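Branched-chain-amino-acid aminotransferase (Deinococcus radiodurans, PDB 3UZO) probably catalyses the pyridoxal-phosphate-dependent transfer of the amino group between leucine, isoleucine or valine and 2-oxoglutarate. Local coordinates at residues 119-124 with 163-168; 79-82 with 88-91; 272-277 with 352-357; 40-45 with 115-120; 127-132 with 167-172. All coordinates share one frame; numbering follows the deposited sequence.

In the fold
All five contacts reach one antiparallel sheet, contact 3 only through strand 356-357. Helix 115-128 lies over this sheet. The helix meets strand 39-45 in contact 4, then strand 162-172 in contact 1. The residues just after its end reach the same strand in contact 5. The centres of contacts 1 and 4 are about 5 Å apart, those of contacts 1 and 5 about 12 Å. Contact 2 is the hairpin 74-83/89-91. Its loop is nested within that of contact 4. Contact 3 comes last in the chain, its centre about 24 Å from that of contact 1. The C-terminal tail passes helix 266-277, then joins strand 89-91. It therefore ties the helix carrying cofactor-binding residues to the sheet.

Contact 1. Residues 119-124 with 163-168; sequences IDACLQ and FIFSVF
This is a small, buried, apolar helix-on-sheet contact, in which A121 of helix 115-128 packs on F165 and V167 of strand 162-172. The A121 methyl does most of the work on the helix side. Its CB lies 3.9 Å from F165 CE2, approaching the ring obliquely. The same CB is 3.9 Å from V167 CG2. F165 has CG anti to the backbone N (chi1 164°), which carries the ring out to the helix. The V167 branches divide the task: CG2 meets the methyl, while CG1 reaches the backbone at C122 CA, 4.5 Å away. The segment axes come within 8.4 Å and run at 34° to each other. S166, between the two contact residues, points the other way and bonds through OG to Y40 O. On the helix, Q124 NE2 donates to D120 OD1 at 2.7 Å, linking successive turns. The whole is a helix packed on the antiparallel sheet of the N-terminal small domain, as in class IV aminotransferases.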
# COMPACT_ATOMS: atom_id res chain seq x y z
N ILE A 119 -11.72 4.52 -21.67
CA ILE A 119 -12.73 3.71 -22.33
C ILE A 119 -12.21 3.18 -23.66
O ILE A 119 -12.48 2.04 -24.03
CB ILE A 119 -14.02 4.52 -22.56
CG1 ILE A 119 -14.55 5.04 -21.22
CG2 ILE A 119 -15.07 3.66 -23.23
CD1 ILE A 119 -15.86 5.83 -21.32
N ASP A 120 -11.46 4.00 -24.38
CA ASP A 120 -10.92 3.55 -25.66
C ASP A 120 -9.97 2.38 -25.43
O ASP A 120 -9.92 1.45 -26.24
CB ASP A 120 -10.19 4.68 -26.38
CG ASP A 120 -9.57 4.22 -27.69
OD1 ASP A 120 -8.35 3.94 -27.71
OD2 ASP A 120 -10.31 4.10 -28.68
N ALA A 121 -9.22 2.41 -24.33
CA ALA A 121 -8.29 1.33 -24.03
C ALA A 121 -9.05 0.02 -23.76
O ALA A 121 -8.68 -1.04 -24.27
CB ALA A 121 -7.42 1.69 -22.82
N CYS A 122 -10.11 0.07 -22.97
CA CYS A 122 -10.87 -1.15 -22.71
C CYS A 122 -11.54 -1.65 -23.99
O CYS A 122 -11.57 -2.85 -24.25
CB CYS A 122 -11.89 -0.93 -21.58
SG CYS A 122 -13.00 0.44 -21.82
N LEU A 123 -12.07 -0.74 -24.82
CA LEU A 123 -12.71 -1.17 -26.07
C LEU A 123 -11.69 -1.89 -26.94
O LEU A 123 -11.97 -2.97 -27.48
CB LEU A 123 -13.28 0.03 -26.83
CG LEU A 123 -14.48 0.72 -26.16
CD1 LEU A 123 -14.84 1.98 -26.92
CD2 LEU A 123 -15.65 -0.25 -26.09
N GLN A 124 -10.50 -1.30 -27.09
CA GLN A 124 -9.44 -1.93 -27.88
C GLN A 124 -9.13 -3.32 -27.37
O GLN A 124 -9.00 -4.26 -28.15
CB GLN A 124 -8.16 -1.10 -27.85
CG GLN A 124 -8.17 0.17 -28.69
CD GLN A 124 -6.77 0.74 -28.87
OE1 GLN A 124 -5.87 0.04 -29.32
NE2 GLN A 124 -6.60 2.01 -28.53
N PHE A 163 5.15 7.09 -15.61
CA PHE A 163 4.09 6.17 -15.25
C PHE A 163 3.68 5.31 -16.43
O PHE A 163 3.92 5.65 -17.60
CB PHE A 163 2.85 6.92 -14.76
CG PHE A 163 3.12 7.87 -13.63
CD1 PHE A 163 3.67 9.13 -13.88
CD2 PHE A 163 2.86 7.50 -12.32
CE1 PHE A 163 3.96 10.00 -12.83
CE2 PHE A 163 3.14 8.36 -11.26
CZ PHE A 163 3.70 9.61 -11.52
N ILE A 164 3.07 4.18 -16.12
CA ILE A 164 2.56 3.28 -17.13
C ILE A 164 1.08 3.06 -16.85
O ILE A 164 0.65 2.97 -15.69
CB ILE A 164 3.28 1.91 -17.10
CG1 ILE A 164 4.65 2.03 -17.78
CG2 ILE A 164 2.41 0.86 -17.77
CD1 ILE A 164 5.44 0.72 -17.81
N PHE A 165 0.29 3.03 -17.92
CA PHE A 165 -1.14 2.76 -17.82
C PHE A 165 -1.34 1.56 -18.71
O PHE A 165 -0.93 1.58 -19.88
CB PHE A 165 -1.99 3.91 -18.36
CG PHE A 165 -3.43 3.53 -18.62
CD1 PHE A 165 -4.19 2.91 -17.64
CD2 PHE A 165 -4.03 3.83 -19.85
CE1 PHE A 165 -5.53 2.59 -17.86
CE2 PHE A 165 -5.38 3.51 -20.08
CZ PHE A 165 -6.13 2.89 -19.08
N SER A 166 -1.95 0.51 -18.18
CA SER A 166 -2.15 -0.70 -18.97
C SER A 166 -3.50 -1.32 -18.69
O SER A 166 -4.08 -1.12 -17.62
CB SER A 166 -1.03 -1.70 -18.65
OG SER A 166 -1.16 -2.90 -19.40
N VAL A 167 -4.01 -2.05 -19.67
CA VAL A 167 -5.28 -2.75 -19.51
C VAL A 167 -5.17 -4.13 -20.13
O VAL A 167 -4.88 -4.25 -21.32
CB VAL A 167 -6.48 -2.03 -20.21
CG1 VAL A 167 -7.79 -2.77 -19.86
CG2 VAL A 167 -6.58 -0.58 -19.76
N PHE A 168 -5.36 -5.17 -19.32
CA PHE A 168 -5.36 -6.53 -19.84
C PHE A 168 -6.69 -7.14 -19.43
O PHE A 168 -7.39 -6.60 -18.56
CB PHE A 168 -4.16 -7.36 -19.33
CG PHE A 168 -4.17 -7.65 -17.85
CD1 PHE A 168 -4.89 -8.74 -17.34
CD2 PHE A 168 -3.41 -6.89 -16.98
CE1 PHE A 168 -4.84 -9.06 -15.97
CE2 PHE A 168 -3.35 -7.20 -15.60
CZ PHE A 168 -4.07 -8.29 -15.11

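Contact 2. Residues 79-82 with 88-91; sequences LKAY and SINL
Y82 and N90 form the tight centre of this contact, an antiparallel hydrogen-bonded pair. Y82 N donates to N90 O at 2.7 Å, and N90 N returns a bond to Y82 O at 2.8 Å. The carbonyls also take CA-H contacts, with A81 CA 3.1 Å from N90 O and I89 CA 3.2 Å from Y82 O. The Y82 ring brings its edge to the same N90 carbonyl, through CD1. A81 and L91 make the next, non-hydrogen-bonded pair. A chi1 of -169° swings the L91 branch back over the partner strand, where CD1 lies 3.5 Å from K80 O. That methyl also meets L79 CD1 at 4.0 Å. This apolar face is closed by C122, L123 and V126 of helix 115-128.

On the other face, N90 OD1 holds K357 and N90 ND2 bonds to Q344 O. K80 NZ bonds to T304 O beside the bound glutamate. The contact is looser toward the turn. S88 is partly exposed, its side chain well clear of strand 79-82, and its OG bonds instead to D86 and K357. The pairing is that of a two-stranded antiparallel beta hairpin within the small-domain sheet.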
# COMPACT_ATOMS: atom_id res chain seq x y z
N LEU A 79 -13.59 -4.00 -14.29
CA LEU A 79 -14.89 -3.91 -14.93
C LEU A 79 -15.00 -5.05 -15.93
O LEU A 79 -13.99 -5.64 -16.32
CB LEU A 79 -15.09 -2.56 -15.63
CG LEU A 79 -14.12 -2.15 -16.73
CD1 LEU A 79 -14.79 -1.09 -17.59
CD2 LEU A 79 -12.81 -1.63 -16.13
N LYS A 80 -16.21 -5.33 -16.38
CA LYS A 80 -16.43 -6.45 -17.28
C LYS A 80 -17.13 -6.14 -18.60
O LYS A 80 -17.86 -5.16 -18.71
CB LYS A 80 -17.26 -7.52 -16.57
CG LYS A 80 -16.58 -8.25 -15.39
CD LYS A 80 -17.61 -9.10 -14.65
CE LYS A 80 -16.97 -9.99 -13.57
NZ LYS A 80 -18.02 -10.47 -12.63
N ALA A 81 -16.89 -7.02 -19.57
CA ALA A 81 -17.53 -6.95 -20.88
C ALA A 81 -18.41 -8.20 -20.89
O ALA A 81 -18.00 -9.25 -20.36
CB ALA A 81 -16.49 -7.02 -22.00
N TYR A 82 -19.61 -8.10 -21.45
CA TYR A 82 -20.53 -9.24 -21.47
C TYR A 82 -21.10 -9.54 -22.85
O TYR A 82 -21.38 -8.64 -23.63
CB TYR A 82 -21.71 -9.00 -20.52
CG TYR A 82 -21.36 -8.53 -19.11
CD1 TYR A 82 -21.04 -7.18 -18.86
CD2 TYR A 82 -21.39 -9.40 -18.02
CE1 TYR A 82 -20.77 -6.73 -17.56
CE2 TYR A 82 -21.12 -8.96 -16.72
CZ TYR A 82 -20.81 -7.63 -16.50
OH TYR A 82 -20.53 -7.20 -15.22
N SER A 88 -24.52 -9.04 -29.39
CA SER A 88 -23.77 -7.81 -29.10
C SER A 88 -22.95 -7.96 -27.82
O SER A 88 -23.09 -8.95 -27.10
CB SER A 88 -24.72 -6.61 -28.95
OG SER A 88 -25.56 -6.75 -27.82
N ILE A 89 -22.10 -6.97 -27.54
CA ILE A 89 -21.24 -6.98 -26.36
C ILE A 89 -21.44 -5.74 -25.49
O ILE A 89 -21.30 -4.60 -25.97
CB ILE A 89 -19.75 -7.05 -26.74
CG1 ILE A 89 -19.47 -8.29 -27.59
CG2 ILE A 89 -18.88 -7.06 -25.47
CD1 ILE A 89 -18.06 -8.32 -28.17
N ASN A 90 -21.73 -5.97 -24.22
CA ASN A 90 -21.95 -4.89 -23.26
C ASN A 90 -20.74 -4.60 -22.38
O ASN A 90 -20.11 -5.52 -21.85
CB ASN A 90 -23.12 -5.21 -22.34
CG ASN A 90 -24.47 -4.99 -22.99
OD1 ASN A 90 -24.55 -4.56 -24.14
ND2 ASN A 90 -25.54 -5.27 -22.25
N LEU A 91 -20.42 -3.32 -22.22
CA LEU A 91 -19.36 -2.88 -21.33
C LEU A 91 -20.20 -2.11 -20.31
O LEU A 91 -20.93 -1.19 -20.68
CB LEU A 91 -18.37 -1.98 -22.07
CG LEU A 91 -17.04 -1.62 -21.40
CD1 LEU A 91 -16.36 -2.86 -20.80
CD2 LEU A 91 -16.15 -0.98 -22.46

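Contact 3. Residues 272-277 with 352-357; sequences LWLAEH and EGWIVK
The C-terminal tail passes the last turns of helix 266-277 here, and W354 meets W273 and L274. The far corner of the W354 indole makes the contact. Its CZ2 lies 3.9 Å from W273 CB, which sits at the indole edge near the ring plane. The two six-membered rings form an oblique aromatic pair, 5.4 Å apart between centroids, with planes at 63°. L274 is packed more tightly: its CD1 is 3.4 Å from W354 CH2, coming in obliquely. Its chi1 of -96° lies away from a staggered position, and the same methyl lies at the edge of the W273 ring. Behind W273, H277 turns back over the indole, with ND1 3.4 Å above one face. H277 ND1 also donates to W273 O at 3.3 Å, a long bond that joins H277 N on the same carbonyl. R93 makes a cation-pi contact with W354. L274 also packs on E339 and I343 of helix 331-344. The W354 side chain is about 11 Å from the bound pyridoxal phosphate. The contact is plain packing of the C-terminal tail against the end of helix 266-277, whose start, with I266 and T267, binds the cofactor.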
# COMPACT_ATOMS: atom_id res chain seq x y z
N LEU A 272 -28.03 0.80 -5.50
CA LEU A 272 -28.69 1.90 -4.81
C LEU A 272 -29.75 2.48 -5.76
O LEU A 272 -30.89 2.74 -5.36
CB LEU A 272 -27.64 2.96 -4.46
CG LEU A 272 -27.54 3.63 -3.09
CD1 LEU A 272 -27.91 2.68 -1.98
CD2 LEU A 272 -26.11 4.15 -2.91
N TRP A 273 -29.37 2.66 -7.02
CA TRP A 273 -30.27 3.21 -8.03
C TRP A 273 -31.40 2.25 -8.38
O TRP A 273 -32.57 2.63 -8.42
CB TRP A 273 -29.50 3.57 -9.31
CG TRP A 273 -30.30 4.41 -10.27
CD1 TRP A 273 -30.41 5.77 -10.27
CD2 TRP A 273 -31.18 3.93 -11.30
NE1 TRP A 273 -31.30 6.17 -11.24
CE2 TRP A 273 -31.80 5.07 -11.88
CE3 TRP A 273 -31.52 2.66 -11.78
CZ2 TRP A 273 -32.73 4.96 -12.92
CZ3 TRP A 273 -32.44 2.56 -12.82
CH2 TRP A 273 -33.03 3.70 -13.37
N LEU A 274 -31.05 0.99 -8.63
CA LEU A 274 -32.03 -0.03 -8.99
C LEU A 274 -33.04 -0.25 -7.87
O LEU A 274 -34.24 -0.40 -8.13
CB LEU A 274 -31.31 -1.36 -9.30
CG LEU A 274 -30.98 -1.72 -10.75
CD1 LEU A 274 -30.75 -0.48 -11.58
CD2 LEU A 274 -29.75 -2.63 -10.78
N ALA A 275 -32.56 -0.28 -6.63
CA ALA A 275 -33.42 -0.49 -5.48
C ALA A 275 -34.53 0.56 -5.45
O ALA A 275 -35.71 0.23 -5.27
CB ALA A 275 -32.61 -0.41 -4.20
N GLU A 276 -34.16 1.82 -5.63
CA GLU A 276 -35.12 2.91 -5.60
C GLU A 276 -36.03 3.03 -6.82
O GLU A 276 -37.25 2.97 -6.70
CB GLU A 276 -34.40 4.24 -5.40
CG GLU A 276 -35.36 5.39 -5.11
CD GLU A 276 -34.67 6.73 -5.01
OE1 GLU A 276 -33.53 6.78 -4.49
OE2 GLU A 276 -35.26 7.74 -5.43
N HIS A 277 -35.42 3.17 -8.00
CA HIS A 277 -36.18 3.37 -9.23
C HIS A 277 -36.70 2.15 -9.98
O HIS A 277 -37.43 2.30 -10.97
CB HIS A 277 -35.36 4.23 -10.19
CG HIS A 277 -34.91 5.53 -9.60
ND1 HIS A 277 -33.72 5.67 -8.92
CD2 HIS A 277 -35.53 6.74 -9.53
CE1 HIS A 277 -33.62 6.90 -8.46
NE2 HIS A 277 -34.70 7.57 -8.81
N GLU A 352 -30.31 4.85 -18.74
CA GLU A 352 -29.56 5.69 -19.66
C GLU A 352 -28.12 5.91 -19.19
O GLU A 352 -27.88 6.15 -18.01
CB GLU A 352 -30.26 7.04 -19.83
CG GLU A 352 -31.75 6.94 -20.13
CD GLU A 352 -32.05 6.03 -21.31
OE1 GLU A 352 -31.56 6.32 -22.42
OE2 GLU A 352 -32.78 5.03 -21.12
N GLY A 353 -27.17 5.83 -20.11
CA GLY A 353 -25.78 6.05 -19.72
C GLY A 353 -25.07 4.78 -19.30
O GLY A 353 -23.85 4.66 -19.47
N TRP A 354 -25.81 3.84 -18.72
CA TRP A 354 -25.23 2.58 -18.31
C TRP A 354 -25.21 1.78 -19.60
O TRP A 354 -26.16 1.82 -20.38
CB TRP A 354 -26.12 1.83 -17.32
CG TRP A 354 -26.42 2.49 -16.01
CD1 TRP A 354 -26.45 3.83 -15.74
CD2 TRP A 354 -26.88 1.84 -14.82
NE1 TRP A 354 -26.91 4.06 -14.46
CE2 TRP A 354 -27.19 2.85 -13.87
CE3 TRP A 354 -27.08 0.50 -14.46
CZ2 TRP A 354 -27.68 2.55 -12.59
CZ3 TRP A 354 -27.56 0.21 -13.19
CH2 TRP A 354 -27.86 1.23 -12.27
N ILE A 355 -24.12 1.06 -19.83
CA ILE A 355 -23.94 0.22 -21.01
C ILE A 355 -23.42 0.90 -22.28
O ILE A 355 -24.05 1.79 -22.87
CB ILE A 355 -25.25 -0.58 -21.36
CG1 ILE A 355 -24.87 -1.97 -21.89
CG2 ILE A 355 -26.06 0.12 -22.44
CD1 ILE A 355 -24.01 -1.95 -23.12
N VAL A 356 -22.24 0.46 -22.67
CA VAL A 356 -21.57 0.93 -23.86
C VAL A 356 -21.42 -0.32 -24.72
O VAL A 356 -20.81 -1.31 -24.30
CB VAL A 356 -20.18 1.50 -23.55
CG1 VAL A 356 -19.41 1.73 -24.84
CG2 VAL A 356 -20.31 2.80 -22.76
N LYS A 357 -21.99 -0.28 -25.92
CA LYS A 357 -21.91 -1.41 -26.84
C LYS A 357 -20.51 -1.40 -27.46
O LYS A 357 -20.07 -0.38 -27.98
CB LYS A 357 -22.97 -1.28 -27.94
CG LYS A 357 -24.39 -1.54 -27.46
CD LYS A 357 -24.58 -3.00 -27.06
CE LYS A 357 -25.99 -3.29 -26.59
NZ LYS A 357 -26.17 -4.73 -26.21

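Contact 4. Residues 40-45 with 115-120; sequences YLAHWK and DEQFID
The Y40 ring and the Q117 amide stand nearly upright to each other, with planes 80° apart. Q117 NE2 meets the ring at its edge, near its plane, beside the hydroxyl. One face of the ring has the A121 methyl over it. Q117 NE2 donates to Y40 OH at 2.9 Å. The bond is nearly straight, at 170°, and the hydroxyl lies in the amide plane. Q117 CG is also close, 3.5 Å from Y40 OH. With chi1 at -179° and an extended chain, Q117 carries its amide from helix to strand. Its NE2 passes 3.9 Å from A42 CB and gives a second bond to D50 O. Two acceptors thus fix the rotation of the amide, one on each of two adjacent strands. Y40 and A42 bond by backbone to V167 and F165 of strand 162-172; L41 and H43 bond to strand 48-55. L54 of strand 48-55 packs on Y40, as do Q124 and V125 of helix 115-128. On the helix side away from the strand, F118 packs on helix 94-107.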
# COMPACT_ATOMS: atom_id res chain seq x y z
N TYR A 40 -3.34 -3.50 -23.66
CA TYR A 40 -3.07 -2.10 -23.94
C TYR A 40 -1.99 -1.56 -23.01
O TYR A 40 -1.96 -1.87 -21.81
CB TYR A 40 -4.38 -1.30 -23.78
CG TYR A 40 -4.27 0.19 -24.01
CD1 TYR A 40 -4.74 0.77 -25.19
CD2 TYR A 40 -3.74 1.03 -23.03
CE1 TYR A 40 -4.69 2.16 -25.39
CE2 TYR A 40 -3.69 2.42 -23.22
CZ TYR A 40 -4.16 2.97 -24.40
OH TYR A 40 -4.11 4.33 -24.57
N LEU A 41 -1.09 -0.75 -23.56
CA LEU A 41 -0.01 -0.17 -22.78
C LEU A 41 0.24 1.27 -23.22
O LEU A 41 0.38 1.54 -24.42
CB LEU A 41 1.27 -0.99 -22.96
CG LEU A 41 2.52 -0.52 -22.21
CD1 LEU A 41 2.30 -0.67 -20.71
CD2 LEU A 41 3.73 -1.36 -22.64
N ALA A 42 0.30 2.18 -22.25
CA ALA A 42 0.55 3.59 -22.52
C ALA A 42 1.59 4.08 -21.54
O ALA A 42 1.69 3.59 -20.42
CB ALA A 42 -0.74 4.40 -22.39
N HIS A 43 2.37 5.07 -21.96
CA HIS A 43 3.43 5.62 -21.14
C HIS A 43 3.24 7.10 -20.89
O HIS A 43 2.79 7.84 -21.76
CB HIS A 43 4.78 5.42 -21.84
CG HIS A 43 5.11 3.99 -22.15
ND1 HIS A 43 5.75 3.16 -21.25
CD2 HIS A 43 4.88 3.24 -23.25
CE1 HIS A 43 5.90 1.97 -21.79
NE2 HIS A 43 5.37 1.99 -23.00
N TRP A 44 3.58 7.53 -19.68
CA TRP A 44 3.49 8.93 -19.32
C TRP A 44 4.92 9.39 -19.06
O TRP A 44 5.69 8.71 -18.40
CB TRP A 44 2.67 9.13 -18.04
CG TRP A 44 2.40 10.58 -17.72
CD1 TRP A 44 1.27 11.29 -18.02
CD2 TRP A 44 3.26 11.48 -17.00
NE1 TRP A 44 1.38 12.57 -17.53
CE2 TRP A 44 2.59 12.72 -16.90
CE3 TRP A 44 4.54 11.36 -16.44
CZ2 TRP A 44 3.14 13.83 -16.25
CZ3 TRP A 44 5.09 12.47 -15.79
CH2 TRP A 44 4.39 13.69 -15.70
N LYS A 45 5.26 10.55 -19.60
CA LYS A 45 6.60 11.10 -19.41
C LYS A 45 6.61 12.55 -19.87
O LYS A 45 5.87 12.93 -20.78
CB LYS A 45 7.62 10.29 -20.21
CG LYS A 45 9.06 10.78 -20.04
CD LYS A 45 10.05 9.94 -20.85
CE LYS A 45 9.77 10.03 -22.34
NZ LYS A 45 10.79 9.30 -23.15
N ASP A 115 -11.75 9.89 -19.68
CA ASP A 115 -12.70 8.82 -20.01
C ASP A 115 -12.37 8.34 -21.42
O ASP A 115 -12.42 7.15 -21.74
CB ASP A 115 -14.14 9.36 -20.03
CG ASP A 115 -14.67 9.67 -18.65
OD1 ASP A 115 -15.88 9.97 -18.55
OD2 ASP A 115 -13.90 9.62 -17.67
N GLU A 116 -12.04 9.31 -22.26
CA GLU A 116 -11.68 9.08 -23.66
C GLU A 116 -10.64 7.99 -23.83
O GLU A 116 -10.86 6.99 -24.52
CB GLU A 116 -11.14 10.39 -24.25
CG GLU A 116 -10.48 10.25 -25.61
CD GLU A 116 -11.47 10.31 -26.74
OE1 GLU A 116 -12.38 9.44 -26.78
OE2 GLU A 116 -11.35 11.22 -27.59
N GLN A 117 -9.49 8.17 -23.20
CA GLN A 117 -8.42 7.20 -23.32
C GLN A 117 -8.69 5.93 -22.52
O GLN A 117 -8.30 4.84 -22.93
CB GLN A 117 -7.09 7.82 -22.90
CG GLN A 117 -5.88 6.88 -23.02
CD GLN A 117 -4.54 7.62 -22.96
OE1 GLN A 117 -4.47 8.75 -22.48
NE2 GLN A 117 -3.48 6.97 -23.44
N PHE A 118 -9.35 6.08 -21.38
CA PHE A 118 -9.64 4.93 -20.53
C PHE A 118 -10.60 3.98 -21.22
O PHE A 118 -10.34 2.77 -21.34
CB PHE A 118 -10.24 5.40 -19.20
CG PHE A 118 -10.51 4.29 -18.21
CD1 PHE A 118 -9.61 4.03 -17.17
CD2 PHE A 118 -11.66 3.50 -18.30
CE1 PHE A 118 -9.87 3.01 -16.23
CE2 PHE A 118 -11.92 2.48 -17.37
CZ PHE A 118 -11.02 2.24 -16.34
N ILE A 119 -11.72 4.52 -21.67
CA ILE A 119 -12.73 3.71 -22.33
C ILE A 119 -12.21 3.18 -23.66
O ILE A 119 -12.48 2.04 -24.03
CB ILE A 119 -14.02 4.52 -22.56
CG1 ILE A 119 -14.55 5.04 -21.22
CG2 ILE A 119 -15.07 3.66 -23.23
CD1 ILE A 119 -15.86 5.83 -21.32
N ASP A 120 -11.46 4.00 -24.38
CA ASP A 120 -10.92 3.55 -25.66
C ASP A 120 -9.97 2.38 -25.43
O ASP A 120 -9.92 1.45 -26.24
CB ASP A 120 -10.19 4.68 -26.38
CG ASP A 120 -9.57 4.22 -27.69
OD1 ASP A 120 -8.35 3.94 -27.71
OD2 ASP A 120 -10.31 4.10 -28.68

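Contact 5. Residues 127-132 with 167-172; sequences RANEHF and VFCVPV
N129 and C169 face each other, with the sulfur lying alongside the amide side chain. C169 SG is 3.6 Å from N129 CB and 3.7 Å from N129 ND2. The C169 torsion (chi1 65°) tucks SG between backbone N and carbonyl carbon, pointing it at the end of helix 115-128. N129 leaves helical backbone angles here, and its CB points to the strand. Further along both segments, F132 and P171 make the second touch. P171 CB comes 3.2 Å from F132 O, a close approach by the backbone carbonyl. The ring of F132 meets the proline obliquely and less closely, with CD2 4.4 Å from P171 CG. F132 N bonds to N129 O at 2.9 Å, and this i to i+3 bond closes the short 3-10 turn. V170 and V172 point to the other face of the strand, where I155 of the second subunit packs on them. N129 ND2 bonds to L38 O and V125 O. Its polar hydrogens are therefore engaged elsewhere, and the meeting with C169 is van der Waals packing.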
# COMPACT_ATOMS: atom_id res chain seq x y z
N ARG A 127 -12.21 -5.77 -28.05
CA ARG A 127 -12.27 -6.12 -29.46
C ARG A 127 -11.15 -7.05 -29.93
O ARG A 127 -11.40 -7.99 -30.67
CB ARG A 127 -12.29 -4.85 -30.31
CG ARG A 127 -13.62 -4.12 -30.22
CD ARG A 127 -13.54 -2.69 -30.72
NE ARG A 127 -14.81 -2.00 -30.53
CZ ARG A 127 -14.95 -0.68 -30.48
NH1 ARG A 127 -13.88 0.09 -30.60
NH2 ARG A 127 -16.15 -0.15 -30.29
N ALA A 128 -9.93 -6.81 -29.48
CA ALA A 128 -8.78 -7.62 -29.89
C ALA A 128 -8.77 -9.00 -29.24
O ALA A 128 -8.09 -9.90 -29.72
CB ALA A 128 -7.49 -6.89 -29.57
N ASN A 129 -9.51 -9.16 -28.15
CA ASN A 129 -9.58 -10.44 -27.44
C ASN A 129 -11.01 -10.94 -27.38
O ASN A 129 -11.39 -11.66 -26.46
CB ASN A 129 -9.04 -10.27 -26.01
CG ASN A 129 -7.57 -9.93 -25.97
OD1 ASN A 129 -6.71 -10.81 -26.13
ND2 ASN A 129 -7.25 -8.66 -25.75
N GLU A 130 -11.82 -10.57 -28.37
CA GLU A 130 -13.22 -10.97 -28.37
C GLU A 130 -13.44 -12.48 -28.28
O GLU A 130 -14.45 -12.93 -27.71
CB GLU A 130 -13.94 -10.43 -29.61
CG GLU A 130 -15.35 -10.96 -29.78
CD GLU A 130 -16.10 -10.31 -30.91
OE1 GLU A 130 -17.23 -10.76 -31.20
OE2 GLU A 130 -15.57 -9.34 -31.51
N HIS A 131 -12.51 -13.25 -28.84
CA HIS A 131 -12.62 -14.70 -28.81
C HIS A 131 -12.48 -15.30 -27.40
O HIS A 131 -12.70 -16.49 -27.21
CB HIS A 131 -11.60 -15.35 -29.77
CG HIS A 131 -10.20 -14.82 -29.63
ND1 HIS A 131 -9.87 -13.50 -29.86
CD2 HIS A 131 -9.04 -15.44 -29.30
CE1 HIS A 131 -8.58 -13.33 -29.67
NE2 HIS A 131 -8.05 -14.49 -29.33
N PHE A 132 -12.14 -14.45 -26.42
CA PHE A 132 -12.01 -14.89 -25.03
C PHE A 132 -13.25 -14.53 -24.23
O PHE A 132 -13.34 -14.83 -23.04
CB PHE A 132 -10.79 -14.26 -24.36
CG PHE A 132 -9.47 -14.89 -24.74
CD1 PHE A 132 -8.62 -14.27 -25.65
CD2 PHE A 132 -9.08 -16.10 -24.17
CE1 PHE A 132 -7.39 -14.84 -25.99
CE2 PHE A 132 -7.85 -16.68 -24.49
CZ PHE A 132 -7.01 -16.04 -25.41
N VAL A 167 -4.01 -2.05 -19.67
CA VAL A 167 -5.28 -2.75 -19.51
C VAL A 167 -5.17 -4.13 -20.13
O VAL A 167 -4.88 -4.25 -21.32
CB VAL A 167 -6.48 -2.03 -20.21
CG1 VAL A 167 -7.79 -2.77 -19.86
CG2 VAL A 167 -6.58 -0.58 -19.76
N PHE A 168 -5.36 -5.17 -19.32
CA PHE A 168 -5.36 -6.53 -19.84
C PHE A 168 -6.69 -7.14 -19.43
O PHE A 168 -7.39 -6.60 -18.56
CB PHE A 168 -4.16 -7.36 -19.33
CG PHE A 168 -4.17 -7.65 -17.85
CD1 PHE A 168 -4.89 -8.74 -17.34
CD2 PHE A 168 -3.41 -6.89 -16.98
CE1 PHE A 168 -4.84 -9.06 -15.97
CE2 PHE A 168 -3.35 -7.20 -15.60
CZ PHE A 168 -4.07 -8.29 -15.11
N CYS A 169 -7.08 -8.22 -20.10
CA CYS A 169 -8.35 -8.85 -19.78
C CYS A 169 -8.17 -10.33 -19.50
O CYS A 169 -7.18 -10.93 -19.90
CB CYS A 169 -9.35 -8.65 -20.93
SG CYS A 169 -8.90 -9.45 -22.48
N VAL A 170 -9.15 -10.90 -18.80
CA VAL A 170 -9.13 -12.31 -18.42
C VAL A 170 -10.56 -12.83 -18.37
O VAL A 170 -11.41 -12.26 -17.69
CB VAL A 170 -8.52 -12.50 -17.00
CG1 VAL A 170 -8.48 -13.99 -16.63
CG2 VAL A 170 -7.12 -11.89 -16.94
N PRO A 171 -10.86 -13.91 -19.12
CA PRO A 171 -12.22 -14.44 -19.07
C PRO A 171 -12.42 -15.00 -17.67
O PRO A 171 -11.52 -15.66 -17.14
CB PRO A 171 -12.20 -15.53 -20.14
CG PRO A 171 -10.77 -16.02 -20.07
CD PRO A 171 -9.99 -14.74 -19.98
N VAL A 172 -13.57 -14.74 -17.05
CA VAL A 172 -13.80 -15.23 -15.69
C VAL A 172 -15.24 -15.67 -15.43
O VAL A 172 -16.16 -15.31 -16.17
CB VAL A 172 -13.49 -14.15 -14.62
CG1 VAL A 172 -12.10 -13.58 -14.82
CG2 VAL A 172 -14.54 -13.04 -14.68